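Local coordinates for glycosyl hydrolases family 31 family protein (Aspergillus niger, PDB 6DRU) that hydrolyses xyloglucan oligosaccharides, releasing alpha-xylose from their non-reducing terminal glucose as a family 31 alpha-xylosidase, at residues 279-284 / 389-394; 319-324 / 466-471; 263-268 / 310-315. All coordinates share one frame; numbering follows the deposited sequence.

Interaction 1 of 3, residues 279-284 / 389-394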
loop_
_atom_site.group_PDB
_atom_site.type_symbol
_atom_site.label_atom_id
_atom_site.label_comp_id
_atom_site.label_asym_id
_atom_site.label_seq_id
_atom_site.Cartn_x
_atom_site.Cartn_y
_atom_site.Cartn_z
ATOM N N VAL A 279 -18.517 53.295 -6.067
ATOM C CA VAL A 279 -18.274 51.861 -5.941
ATOM C C VAL A 279 -17.717 51.367 -7.271
ATOM O O VAL A 279 -18.162 51.791 -8.342
ATOM C CB VAL A 279 -19.555 51.099 -5.525
ATOM C CG1 VAL A 279 -20.670 51.304 -6.540
ATOM C CG2 VAL A 279 -19.262 49.617 -5.336
ATOM N N SER A 280 -16.717 50.488 -7.201
ATOM C CA SER A 280 -16.015 50.033 -8.395
ATOM C C SER A 280 -16.410 48.636 -8.854
ATOM O O SER A 280 -16.279 48.333 -10.044
ATOM C CB SER A 280 -14.501 50.074 -8.166
ATOM O OG SER A 280 -14.033 51.406 -8.066
ATOM N N MET A 281 -16.897 47.778 -7.959
ATOM C CA MET A 281 -17.251 46.421 -8.348
ATOM C C MET A 281 -18.329 45.890 -7.412
ATOM O O MET A 281 -18.247 46.070 -6.195
ATOM C CB MET A 281 -16.028 45.495 -8.330
ATOM C CG MET A 281 -16.153 44.296 -9.260
ATOM S SD MET A 281 -15.066 42.928 -8.819
ATOM C CE MET A 281 -13.471 43.574 -9.301
ATOM N N ILE A 282 -19.333 45.239 -7.996
ATOM C CA ILE A 282 -20.431 44.617 -7.263
ATOM C C ILE A 282 -20.286 43.107 -7.407
ATOM O O ILE A 282 -20.109 42.603 -8.524
ATOM C CB ILE A 282 -21.791 45.090 -7.804
ATOM C CG1 ILE A 282 -22.013 46.577 -7.504
ATOM C CG2 ILE A 282 -22.919 44.258 -7.212
ATOM C CD1 ILE A 282 -22.535 46.873 -6.130
ATOM N N VAL A 283 -20.363 42.383 -6.292
ATOM C CA VAL A 283 -20.091 40.948 -6.267
ATOM C C VAL A 283 -21.374 40.191 -5.943
ATOM O O VAL A 283 -22.099 40.555 -5.008
ATOM C CB VAL A 283 -18.985 40.605 -5.257
ATOM C CG1 VAL A 283 -18.613 39.139 -5.357
ATOM C CG2 VAL A 283 -17.766 41.483 -5.487
ATOM N N ILE A 284 -21.643 39.133 -6.708
ATOM C CA ILE A 284 -22.756 38.220 -6.467
ATOM C C ILE A 284 -22.189 36.920 -5.914
ATOM O O ILE A 284 -21.308 36.309 -6.531
ATOM C CB ILE A 284 -23.565 37.960 -7.750
ATOM C CG1 ILE A 284 -24.136 39.268 -8.299
ATOM C CG2 ILE A 284 -24.683 36.963 -7.483
ATOM C CD1 ILE A 284 -24.847 39.110 -9.626
ATOM N N ILE A 389 -20.848 40.263 -16.880
ATOM C CA ILE A 389 -20.170 39.830 -15.665
ATOM C C ILE A 389 -18.851 39.210 -16.106
ATOM O O ILE A 389 -18.789 38.028 -16.453
ATOM C CB ILE A 389 -21.026 38.854 -14.854
ATOM C CG1 ILE A 389 -22.369 39.498 -14.507
ATOM C CG2 ILE A 389 -20.298 38.433 -13.585
ATOM C CD1 ILE A 389 -23.425 38.513 -14.077
ATOM N N LYS A 390 -17.782 40.005 -16.084
ATOM C CA LYS A 390 -16.501 39.596 -16.644
ATOM C C LYS A 390 -15.427 39.390 -15.585
ATOM O O LYS A 390 -14.254 39.221 -15.930
ATOM C CB LYS A 390 -16.036 40.624 -17.674
ATOM C CG LYS A 390 -17.127 41.033 -18.650
ATOM C CD LYS A 390 -16.612 42.001 -19.699
ATOM C CE LYS A 390 -17.370 41.838 -21.006
ATOM N NZ LYS A 390 -16.573 42.304 -22.176
ATOM N N ASN A 391 -15.797 39.389 -14.310
ATOM C CA ASN A 391 -14.893 39.042 -13.224
ATOM C C ASN A 391 -15.501 37.882 -12.453
ATOM O O ASN A 391 -16.725 37.805 -12.304
ATOM C CB ASN A 391 -14.650 40.242 -12.306
ATOM C CG ASN A 391 -14.127 41.452 -13.060
ATOM O OD1 ASN A 391 -12.922 41.591 -13.275
ATOM N ND2 ASN A 391 -15.034 42.329 -13.475
ATOM N N PHE A 392 -14.659 36.969 -11.975
ATOM C CA PHE A 392 -15.148 35.697 -11.462
ATOM C C PHE A 392 -14.595 35.410 -10.074
ATOM O O PHE A 392 -13.417 35.648 -9.795
ATOM C CB PHE A 392 -14.798 34.566 -12.423
ATOM C CG PHE A 392 -15.506 34.671 -13.739
ATOM C CD1 PHE A 392 -16.830 34.287 -13.855
ATOM C CD2 PHE A 392 -14.860 35.183 -14.852
ATOM C CE1 PHE A 392 -17.492 34.391 -15.060
ATOM C CE2 PHE A 392 -15.520 35.292 -16.063
ATOM C CZ PHE A 392 -16.839 34.895 -16.167
ATOM N N TRP A 393 -15.463 34.887 -9.215
ATOM C CA TRP A 393 -15.142 34.556 -7.831
ATOM C C TRP A 393 -15.061 33.037 -7.729
ATOM O O TRP A 393 -16.085 32.357 -7.619
ATOM C CB TRP A 393 -16.198 35.134 -6.890
ATOM C CG TRP A 393 -15.889 34.983 -5.438
ATOM C CD1 TRP A 393 -14.749 34.479 -4.889
ATOM C CD2 TRP A 393 -16.736 35.347 -4.340
ATOM N NE1 TRP A 393 -14.835 34.503 -3.520
ATOM C CE2 TRP A 393 -16.045 35.032 -3.157
ATOM C CE3 TRP A 393 -18.014 35.906 -4.247
ATOM C CZ2 TRP A 393 -16.584 35.258 -1.893
ATOM C CZ3 TRP A 393 -18.549 36.132 -2.991
ATOM C CH2 TRP A 393 -17.835 35.807 -1.831
ATOM N N ILE A 394 -13.840 32.506 -7.783
ATOM C CA ILE A 394 -13.620 31.059 -7.775
ATOM C C ILE A 394 -13.406 30.637 -6.326
ATOM O O ILE A 394 -12.284 30.573 -5.822
ATOM C CB ILE A 394 -12.472 30.650 -8.688
ATOM C CG1 ILE A 394 -11.358 31.701 -8.654
ATOM C CG2 ILE A 394 -13.010 30.453 -10.078
ATOM C CD1 ILE A 394 -10.143 31.338 -9.483
#
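Val283 and Trp393 make an apolar contact inside the TIM barrel of this family 31 glycosidase, between two strands running the same way, 281-284 and 391-394, that are one strand apart in the barrel sheet. No hydrogen bond joins the two segments; their short axes pass 8.4 Å apart at 42°, with strand 319-328 between them. CG1 of Val283 lies 3.5 Å from CE3 of Trp393, approaching the six-membered part of the indole obliquely, and the two side chains cross at about a right angle. With CG1 anti to the backbone N (chi1 -174°), the valine extends that methyl to the indole. The backbone O of Ile284 comes to the ring edge, near its plane, 4.0 Å from CE3 of Trp393. Nearer the start of the strands, CE of Met281 is 4.4 Å from CG of Asn391, whose buried amide is held at both its oxygen and its nitrogen: OD1 accepts from the backbone N of Val466 and ND2 donates to O of Met320. Trp393 touches the bound xylose; the valine therefore packs against a residue that lines the pocket. Around the pair, Trp484 and His557 also meet the indole, while helices 370-385 and 439-455 pack on Phe392 from outside the barrel.

Interaction 2 of 3, residues 319-324 / 466-471. With XYS (alpha-D-xylopyranose), chain N.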
loop_
_atom_site.group_PDB
_atom_site.type_symbol
_atom_site.label_atom_id
_atom_site.label_comp_id
_atom_site.label_asym_id
_atom_site.label_seq_id
_atom_site.Cartn_x
_atom_site.Cartn_y
_atom_site.Cartn_z
ATOM N N GLU A 319 -17.993 47.470 -12.377
ATOM C CA GLU A 319 -18.027 46.155 -12.988
ATOM C C GLU A 319 -18.681 45.161 -12.032
ATOM O O GLU A 319 -19.010 45.483 -10.888
ATOM C CB GLU A 319 -16.620 45.702 -13.371
ATOM C CG GLU A 319 -16.015 46.494 -14.519
ATOM C CD GLU A 319 -15.561 45.608 -15.664
ATOM O OE1 GLU A 319 -16.427 45.088 -16.400
ATOM O OE2 GLU A 319 -14.334 45.437 -15.831
ATOM N N MET A 320 -18.869 43.933 -12.507
ATOM C CA MET A 320 -19.556 42.912 -11.731
ATOM C C MET A 320 -18.704 41.656 -11.621
ATOM O O MET A 320 -17.880 41.361 -12.492
ATOM C CB MET A 320 -20.917 42.565 -12.348
ATOM C CG MET A 320 -21.889 43.732 -12.382
ATOM S SD MET A 320 -23.602 43.196 -12.237
ATOM C CE MET A 320 -23.592 42.486 -10.593
ATOM N N MET A 321 -18.916 40.923 -10.528
ATOM C CA MET A 321 -18.244 39.659 -10.266
ATOM C C MET A 321 -19.267 38.651 -9.766
ATOM O O MET A 321 -20.157 38.997 -8.984
ATOM C CB MET A 321 -17.116 39.821 -9.234
ATOM C CG MET A 321 -16.444 38.516 -8.841
ATOM S SD MET A 321 -15.049 38.728 -7.721
ATOM C CE MET A 321 -13.811 39.384 -8.838
ATOM N N ALA A 322 -19.139 37.405 -10.221
ATOM C CA ALA A 322 -20.055 36.341 -9.840
ATOM C C ALA A 322 -19.270 35.154 -9.299
ATOM O O ALA A 322 -18.093 34.960 -9.616
ATOM C CB ALA A 322 -20.929 35.903 -11.020
ATOM N N SER A 323 -19.946 34.351 -8.484
ATOM C CA SER A 323 -19.330 33.240 -7.775
ATOM C C SER A 323 -19.602 31.918 -8.481
ATOM O O SER A 323 -20.658 31.718 -9.086
ATOM C CB SER A 323 -19.848 33.166 -6.336
ATOM O OG SER A 323 -19.512 31.929 -5.730
ATOM N N LEU A 324 -18.630 31.012 -8.393
ATOM C CA LEU A 324 -18.792 29.656 -8.897
ATOM C C LEU A 324 -18.020 28.699 -8.000
ATOM O O LEU A 324 -16.927 29.023 -7.529
ATOM C CB LEU A 324 -18.318 29.524 -10.351
ATOM C CG LEU A 324 -16.840 29.780 -10.655
ATOM C CD1 LEU A 324 -16.327 28.785 -11.682
ATOM C CD2 LEU A 324 -16.640 31.202 -11.147
ATOM N N VAL A 466 -10.240 40.573 -13.291
ATOM C CA VAL A 466 -9.589 39.847 -12.209
ATOM C C VAL A 466 -10.460 38.671 -11.792
ATOM O O VAL A 466 -11.626 38.558 -12.170
ATOM C CB VAL A 466 -9.294 40.743 -10.988
ATOM C CG1 VAL A 466 -8.523 41.979 -11.401
ATOM C CG2 VAL A 466 -10.592 41.125 -10.296
ATOM N N SER A 467 -9.862 37.785 -10.998
ATOM C CA SER A 467 -10.572 36.693 -10.355
ATOM C C SER A 467 -10.259 36.715 -8.866
ATOM O O SER A 467 -9.182 37.149 -8.449
ATOM C CB SER A 467 -10.196 35.329 -10.952
ATOM O OG SER A 467 -8.887 34.946 -10.571
ATOM N N LEU A 468 -11.216 36.257 -8.065
ATOM C CA LEU A 468 -11.082 36.227 -6.613
ATOM C C LEU A 468 -10.976 34.770 -6.183
ATOM O O LEU A 468 -11.947 34.012 -6.289
ATOM C CB LEU A 468 -12.264 36.927 -5.944
ATOM C CG LEU A 468 -12.298 36.991 -4.416
ATOM C CD1 LEU A 468 -11.064 37.690 -3.869
ATOM C CD2 LEU A 468 -13.556 37.700 -3.952
ATOM N N SER A 469 -9.798 34.380 -5.702
ATOM C CA SER A 469 -9.515 33.005 -5.321
ATOM C C SER A 469 -9.192 32.924 -3.836
ATOM O O SER A 469 -8.661 33.870 -3.245
ATOM C CB SER A 469 -8.347 32.439 -6.141
ATOM O OG SER A 469 -7.867 31.228 -5.584
ATOM N N ARG A 470 -9.512 31.778 -3.238
ATOM C CA ARG A 470 -9.248 31.524 -1.827
ATOM C C ARG A 470 -8.042 30.623 -1.605
ATOM O O ARG A 470 -7.717 30.316 -0.454
ATOM C CB ARG A 470 -10.479 30.901 -1.164
ATOM C CG ARG A 470 -10.648 31.251 0.304
ATOM C CD ARG A 470 -11.903 30.613 0.868
ATOM N NE ARG A 470 -11.836 29.158 0.846
ATOM C CZ ARG A 470 -12.872 28.361 1.086
ATOM N NH1 ARG A 470 -14.060 28.884 1.360
ATOM N NH2 ARG A 470 -12.721 27.045 1.047
ATOM N N SER A 471 -7.377 30.189 -2.672
ATOM C CA SER A 471 -6.243 29.287 -2.552
ATOM C C SER A 471 -5.327 29.484 -3.752
ATOM O O SER A 471 -5.637 30.230 -4.684
ATOM C CB SER A 471 -6.705 27.830 -2.436
ATOM O OG SER A 471 -5.638 26.980 -2.053
HETATM C C1 XYS N . -17.459 30.421 1.340
HETATM C C2 XYS N . -16.679 31.689 1.080
HETATM C C3 XYS N . -17.551 32.880 1.412
HETATM C C4 XYS N . -18.863 32.774 0.666
HETATM C C5 XYS N . -19.478 31.416 0.923
HETATM O O1 XYS N . -17.850 30.382 2.692
HETATM O O2 XYS N . -15.520 31.705 1.877
HETATM O O3 XYS N . -16.892 34.068 1.042
HETATM O O4 XYS N . -19.740 33.778 1.118
HETATM O O5 XYS N . -18.595 30.396 0.509
#
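Met321 reaches across the barrel interior from strand 319-328 to strand 467-469, on the far side of strand 391-394. Its CB points toward the other segment, and the first two torsions are both anti (chi1 and chi2 176°), which extends the chain so that its sulfur stands off the strand. SD of Met321 then lies 3.8 Å from CB of Leu468, with CD2 of the same leucine a little farther off at 4.2 Å. The chain bends at the last torsion (chi3 -74°), turning CE of Met321 to CG2 of Val466 at 3.9 Å. This methyl also lies near the backbone O of Val466 and CB of Leu468. The methionine crosses both side chains at about a right angle, and its thioether end thus rests on two residues separated by Ser467, whose own hydroxyl is hydrogen-bonded to that of Ser481.

Two residues beyond Leu468, Arg470 reaches the bound alpha-xylose. NH1 of Arg470 donates to O2 of the sugar over 3.2 Å at an N-H...O angle of 149°, with the oxygen at the guanidinium edge and in its plane. NH2 forms a salt bridge with Asp398, a second hold consistent with fixing the group's orientation. The contact between the strands is thus buried and made by apolar side chains, with no hydrogen bond between the segments, while the loop following strand 467-469 supplies one hydrogen bond to the sugar, which also bonds Asp285, Asp487 and His557.

Interaction 3 of 3, residues 263-268 / 310-315. With NAG (2-acetamido-2-deoxy-beta-D-glucopyranose), chain O; NAG (2-acetamido-2-deoxy-beta-D-glucopyranose), chain C.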
loop_
_atom_site.group_PDB
_atom_site.type_symbol
_atom_site.label_atom_id
_atom_site.label_comp_id
_atom_site.label_asym_id
_atom_site.label_seq_id
_atom_site.Cartn_x
_atom_site.Cartn_y
_atom_site.Cartn_z
ATOM N N THR A 263 -33.233 42.062 -9.026
ATOM C CA THR A 263 -33.763 43.361 -8.627
ATOM C C THR A 263 -33.063 43.896 -7.383
ATOM O O THR A 263 -32.878 45.111 -7.256
ATOM C CB THR A 263 -35.273 43.252 -8.396
ATOM O OG1 THR A 263 -35.945 43.156 -9.658
ATOM C CG2 THR A 263 -35.809 44.453 -7.625
ATOM N N GLU A 264 -32.611 43.013 -6.491
ATOM C CA GLU A 264 -31.844 43.473 -5.337
ATOM C C GLU A 264 -30.511 44.076 -5.767
ATOM O O GLU A 264 -30.054 45.068 -5.186
ATOM C CB GLU A 264 -31.621 42.320 -4.359
ATOM C CG GLU A 264 -30.776 42.691 -3.153
ATOM C CD GLU A 264 -30.667 41.564 -2.145
ATOM O OE1 GLU A 264 -31.472 40.611 -2.226
ATOM O OE2 GLU A 264 -29.785 41.642 -1.262
ATOM N N VAL A 265 -29.878 43.495 -6.788
ATOM C CA VAL A 265 -28.623 44.043 -7.293
ATOM C C VAL A 265 -28.863 45.377 -7.986
ATOM O O VAL A 265 -28.056 46.307 -7.871
ATOM C CB VAL A 265 -27.937 43.027 -8.224
ATOM C CG1 VAL A 265 -26.729 43.650 -8.902
ATOM C CG2 VAL A 265 -27.529 41.792 -7.440
ATOM N N GLU A 266 -29.972 45.499 -8.716
ATOM C CA GLU A 266 -30.252 46.753 -9.407
ATOM C C GLU A 266 -30.594 47.869 -8.425
ATOM O O GLU A 266 -30.231 49.030 -8.649
ATOM C CB GLU A 266 -31.376 46.559 -10.423
ATOM C CG GLU A 266 -30.955 45.782 -11.660
ATOM C CD GLU A 266 -32.113 45.478 -12.589
ATOM O OE1 GLU A 266 -33.260 45.381 -12.104
ATOM O OE2 GLU A 266 -31.876 45.344 -13.809
ATOM N N LEU A 267 -31.283 47.546 -7.324
ATOM C CA LEU A 267 -31.561 48.569 -6.319
ATOM C C LEU A 267 -30.302 48.955 -5.557
ATOM O O LEU A 267 -30.198 50.087 -5.072
ATOM C CB LEU A 267 -32.642 48.091 -5.348
ATOM C CG LEU A 267 -34.010 47.750 -5.943
ATOM C CD1 LEU A 267 -34.962 47.260 -4.860
ATOM C CD2 LEU A 267 -34.592 48.942 -6.689
ATOM N N LEU A 268 -29.343 48.036 -5.439
ATOM C CA LEU A 268 -28.073 48.365 -4.799
ATOM C C LEU A 268 -27.310 49.408 -5.606
ATOM O O LEU A 268 -26.773 50.372 -5.047
ATOM C CB LEU A 268 -27.244 47.095 -4.618
ATOM C CG LEU A 268 -25.858 47.226 -3.993
ATOM C CD1 LEU A 268 -25.955 47.722 -2.562
ATOM C CD2 LEU A 268 -25.179 45.875 -4.039
ATOM N N ALA A 310 -25.656 45.891 -17.393
ATOM C CA ALA A 310 -25.662 47.176 -18.083
ATOM C C ALA A 310 -26.279 48.262 -17.212
ATOM O O ALA A 310 -25.809 49.405 -17.210
ATOM C CB ALA A 310 -26.409 47.060 -19.409
ATOM N N ARG A 311 -27.330 47.922 -16.463
ATOM C CA ARG A 311 -27.939 48.896 -15.565
ATOM C C ARG A 311 -26.995 49.256 -14.425
ATOM O O ARG A 311 -26.938 50.417 -14.005
ATOM C CB ARG A 311 -29.261 48.358 -15.019
ATOM C CG ARG A 311 -30.145 49.422 -14.382
ATOM C CD ARG A 311 -30.808 50.304 -15.432
ATOM N NE ARG A 311 -31.489 51.451 -14.833
ATOM C CZ ARG A 311 -31.114 52.716 -15.001
ATOM N NH1 ARG A 311 -30.063 53.005 -15.756
ATOM N NH2 ARG A 311 -31.792 53.693 -14.414
ATOM N N VAL A 312 -26.259 48.273 -13.904
ATOM C CA VAL A 312 -25.293 48.551 -12.844
ATOM C C VAL A 312 -24.199 49.482 -13.351
ATOM O O VAL A 312 -23.777 50.410 -12.648
ATOM C CB VAL A 312 -24.712 47.237 -12.289
ATOM C CG1 VAL A 312 -23.489 47.508 -11.425
ATOM C CG2 VAL A 312 -25.765 46.492 -11.488
ATOM N N LYS A 313 -23.729 49.262 -14.582
ATOM C CA LYS A 313 -22.684 50.127 -15.121
ATOM C C LYS A 313 -23.234 51.502 -15.484
ATOM O O LYS A 313 -22.493 52.490 -15.476
ATOM C CB LYS A 313 -22.022 49.469 -16.334
ATOM C CG LYS A 313 -20.904 50.298 -16.961
ATOM C CD LYS A 313 -20.074 49.486 -17.938
ATOM C CE LYS A 313 -20.232 49.999 -19.360
ATOM N NZ LYS A 313 -19.293 49.327 -20.300
ATOM N N ASN A 314 -24.534 51.595 -15.773
ATOM C CA ASN A 314 -25.123 52.883 -16.122
ATOM C C ASN A 314 -25.310 53.776 -14.903
ATOM O O ASN A 314 -25.199 55.001 -15.017
ATOM C CB ASN A 314 -26.468 52.672 -16.820
ATOM C CG ASN A 314 -27.046 53.961 -17.372
ATOM O OD1 ASN A 314 -27.768 54.673 -16.673
ATOM N ND2 ASN A 314 -26.736 54.266 -18.626
ATOM N N LEU A 315 -25.584 53.188 -13.740
ATOM C CA LEU A 315 -25.815 53.953 -12.522
ATOM C C LEU A 315 -24.525 54.269 -11.774
ATOM O O LEU A 315 -24.367 55.378 -11.251
ATOM C CB LEU A 315 -26.768 53.189 -11.601
ATOM C CG LEU A 315 -28.186 52.936 -12.116
ATOM C CD1 LEU A 315 -28.971 52.104 -11.116
ATOM C CD2 LEU A 315 -28.902 54.246 -12.406
HETATM C C1 NAG O . -27.219 55.620 -18.878
HETATM C C2 NAG O . -26.748 57.056 -19.073
HETATM C C3 NAG O . -27.821 58.047 -18.641
HETATM C C4 NAG O . -29.170 57.695 -19.256
HETATM C C5 NAG O . -29.497 56.221 -19.048
HETATM C C6 NAG O . -30.809 55.851 -19.730
HETATM C C7 NAG O . -24.337 56.965 -18.817
HETATM C C8 NAG O . -23.171 57.190 -17.901
HETATM N N2 NAG O . -25.529 57.284 -18.322
HETATM O O3 NAG O . -27.442 59.368 -19.044
HETATM O O4 NAG O . -30.193 58.499 -18.656
HETATM O O5 NAG O . -28.443 55.421 -19.581
HETATM O O6 NAG O . -31.223 54.551 -19.295
HETATM O O7 NAG O . -24.200 56.516 -19.944
HETATM C C1 NAG C . -35.653 40.337 -4.770
HETATM C C2 NAG C . -36.834 39.759 -4.019
HETATM C C3 NAG C . -37.680 40.805 -3.392
HETATM C C4 NAG C . -36.824 41.749 -2.579
HETATM C C5 NAG C . -35.714 42.299 -3.447
HETATM C C6 NAG C . -34.820 43.203 -2.629
HETATM C C7 NAG C . -37.533 37.562 -4.836
HETATM C C8 NAG C . -36.621 36.933 -3.813
HETATM N N2 NAG C . -37.615 38.973 -4.910
HETATM O O3 NAG C . -38.669 40.198 -2.594
HETATM O O4 NAG C . -37.625 42.800 -2.095
HETATM O O5 NAG C . -34.949 41.229 -3.940
HETATM O O6 NAG C . -34.365 42.501 -1.494
HETATM O O7 NAG C . -38.187 36.861 -5.582
#
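Glu266 and Arg311, on neighbouring helices, meet through OE2 of the glutamate and CB of the arginine, with their carboxylate and guanidinium planes 75° apart. One face of the guanidinium carries CD2 of Leu315, 3.3 Å above the plane and offset toward the rim, while CG of Asn314 lies at the edge, in plane. NH1 of Arg311 makes a weak hydrogen bond to OD1 of Asn314 (3.0 Å). The acid and base do not meet by their charged atoms: OE2 of Glu266 and NE of Arg311 are 6.2 Å apart, and OE2 comes no closer to the arginine than CB, at 4.2 Å. The bend at chi2 (75°) takes the arginine's end away from the glutamate, whose OE2 accepts a hydrogen bond from NE2 of Gln262, one turn earlier.

Helices 262-274 and 305-316 follow successive barrel strands and belong to the outer layer of the TIM barrel. Their short segments run nearly parallel, at 10° with axes 9.3 Å apart, as expected of neighbouring helices in this fold. On the side nearer the barrel, CG1 of Val265 meets CG2 of Val312 at 4.0 Å, and Met320 of strand 319-328 touches both valines from the sheet side. Farther along, CD1 of Leu315 approaches the backbone O of Glu266 at 4.1 Å.

The outer flanks carry glycan. ND2 of Asn314 is covalently bound to C1 of an N-acetylglucosamine, so the weak arginine bond engages the amide oxygen of a glycosylated side chain. On the other helix, CB of Glu264 lies 3.5 Å from O5 of a second N-acetylglucosamine, part of another glycan attached to the protein.

All three contacts belong to the TIM-barrel domain and lead from its interior to its surface. Interactions 1 and 2, with centres about 6 Å apart, interleave in one sheet: strand 319-328 runs between 281-284 and 391-394, and 391-394 between 319-328 and 467-469, so each contact bridges over a strand of the other. Interaction 3 lies in the helix layer, its centre about 13 Å from that of interaction 1 and about 18 Å from that of interaction 2. Along the chain interaction 3 closes before interaction 2 opens, while interaction 1 alternates with both. Ile282 and Met320 join helices to sheet. The inner contacts thus adjoin the xylose pocket, whereas the outer one borders the glycosylated surface.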